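Local coordinates for toxin FitB (Neisseria gonorrhoeae, PDB 2H1C), which is the toxin of a type II toxin-antitoxin pair, a PIN-domain protein expected to act as a magnesium-dependent ribonuclease, and forms with its antitoxin FitA a complex that binds promoter DNA, at residues S36-T39 with V40-R44. Sequence-based numbering, arbitrary orientation.
Sequences SAIT and VAELR. With MG (magnesium ion), chain H.
Val40 N bonds to Ser36 O (3.1 Å), opening the first turn of helix 37-48, and three more i to i+4 bonds follow, Ala41 to Ala37, Glu42 to Ile38 and Leu43 to Thr39, the last being the shortest, 2.8 Å from Leu43 N to Thr39 O. Ser36, which ends strand 33-36, is the N-cap. Its OG, anti to the backbone N and beside the carbonyl carbon (chi1 158°), accepts from Ile38 N at 2.9 Å; the same OG lies 2.6 Å from a magnesium ion, long for a magnesium-oxygen bond, in a site shared with Leu76 and Thr110. Ile38 and Glu42 meet at an angle, with Ile38 CG2 3.9 Å from Glu42 OE2. Glu42 CG, beside the backbone N (chi1 -53°), comes within 3.0 Å of Ile38 O, and OE1 is hydrogen-bonded to Thr6 OG1. Thr39 and Leu43 lie alongside each other and point the same way, both against Thr6, with Thr39 CG2 4.1 Å from Leu43 CD1. Val40 CG1 sits 3.5 Å above the plane of the Arg44 guanidinium, offset toward its rim; that group forms salt bridges to Glu64 and to Glu80 of the second subunit. The turn joins the central PIN-domain sheet to a helix whose Thr39 lies by a second magnesium ion with Leu4, near Asp5, a predicted magnesium ligand. The cap thus does double duty: Ser36 OG satisfies a first-turn N-H while facing a cation that probably draws electron density from it.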
loop_
_atom_site.group_PDB
_atom_site.type_symbol
_atom_site.label_atom_id
_atom_site.label_comp_id
_atom_site.label_asym_id
_atom_site.label_seq_id
_atom_site.Cartn_x
_atom_site.Cartn_y
_atom_site.Cartn_z
ATOM N N SER A 36 -5.152 -7.125 -6.135
ATOM C CA SER A 36 -4.354 -6.726 -4.980
ATOM C C SER A 36 -5.293 -5.936 -4.088
ATOM O O SER A 36 -6.186 -5.242 -4.586
ATOM C CB SER A 36 -3.206 -5.803 -5.392
ATOM O OG SER A 36 -2.770 -5.032 -4.272
ATOM N N ALA A 37 -5.095 -6.025 -2.777
ATOM C CA ALA A 37 -5.913 -5.260 -1.859
ATOM C C ALA A 37 -5.751 -3.756 -2.179
ATOM O O ALA A 37 -6.639 -2.956 -1.906
ATOM C CB ALA A 37 -5.484 -5.559 -0.413
ATOM N N ILE A 38 -4.612 -3.382 -2.758
ATOM C CA ILE A 38 -4.348 -1.983 -3.141
ATOM C C ILE A 38 -5.338 -1.528 -4.233
ATOM O O ILE A 38 -5.863 -0.415 -4.191
ATOM C CB ILE A 38 -2.887 -1.811 -3.686
ATOM C CG1 ILE A 38 -1.872 -2.048 -2.553
ATOM C CG2 ILE A 38 -2.708 -0.419 -4.295
ATOM C CD1 ILE A 38 -1.913 -1.013 -1.434
ATOM N N THR A 39 -5.570 -2.396 -5.219
ATOM C CA THR A 39 -6.502 -2.115 -6.312
ATOM C C THR A 39 -7.932 -2.041 -5.770
ATOM O O THR A 39 -8.715 -1.186 -6.180
ATOM C CB THR A 39 -6.386 -3.209 -7.400
ATOM O OG1 THR A 39 -5.040 -3.219 -7.883
ATOM C CG2 THR A 39 -7.333 -2.947 -8.553
ATOM N N VAL A 40 -8.272 -2.923 -4.832
ATOM C CA VAL A 40 -9.609 -2.908 -4.252
ATOM C C VAL A 40 -9.791 -1.576 -3.522
ATOM O O VAL A 40 -10.862 -0.966 -3.586
ATOM C CB VAL A 40 -9.821 -4.089 -3.265
ATOM C CG1 VAL A 40 -11.175 -3.968 -2.586
ATOM C CG2 VAL A 40 -9.751 -5.433 -4.030
ATOM N N ALA A 41 -8.744 -1.108 -2.844
ATOM C CA ALA A 41 -8.843 0.173 -2.132
ATOM C C ALA A 41 -9.070 1.321 -3.120
ATOM O O ALA A 41 -9.863 2.241 -2.856
ATOM C CB ALA A 41 -7.577 0.432 -1.345
ATOM N N GLU A 42 -8.351 1.292 -4.239
ATOM C CA GLU A 42 -8.489 2.351 -5.238
ATOM C C GLU A 42 -9.857 2.306 -5.906
ATOM O O GLU A 42 -10.436 3.356 -6.195
ATOM C CB GLU A 42 -7.387 2.257 -6.298
ATOM C CG GLU A 42 -5.977 2.219 -5.714
ATOM C CD GLU A 42 -4.896 2.150 -6.779
ATOM O OE1 GLU A 42 -5.171 1.575 -7.864
ATOM O OE2 GLU A 42 -3.769 2.650 -6.525
ATOM N N LEU A 43 -10.373 1.101 -6.166
ATOM C CA LEU A 43 -11.706 0.975 -6.759
ATOM C C LEU A 43 -12.736 1.534 -5.784
ATOM O O LEU A 43 -13.604 2.324 -6.166
ATOM C CB LEU A 43 -12.041 -0.491 -7.063
ATOM C CG LEU A 43 -11.202 -1.084 -8.190
ATOM C CD1 LEU A 43 -11.417 -2.594 -8.294
ATOM C CD2 LEU A 43 -11.585 -0.386 -9.484
ATOM N N ARG A 44 -12.645 1.128 -4.522
ATOM C CA ARG A 44 -13.595 1.617 -3.526
ATOM C C ARG A 44 -13.517 3.133 -3.350
ATOM O O ARG A 44 -14.543 3.781 -3.167
ATOM C CB ARG A 44 -13.380 0.905 -2.177
ATOM C CG ARG A 44 -13.944 -0.531 -2.142
ATOM C CD ARG A 44 -13.451 -1.303 -0.911
ATOM N NE ARG A 44 -14.237 -2.510 -0.681
ATOM C CZ ARG A 44 -13.855 -3.522 0.095
ATOM N NH1 ARG A 44 -12.677 -3.486 0.721
ATOM N NH2 ARG A 44 -14.661 -4.569 0.253
HETATM MG MG MG H . -1.283 -6.355 -2.607
#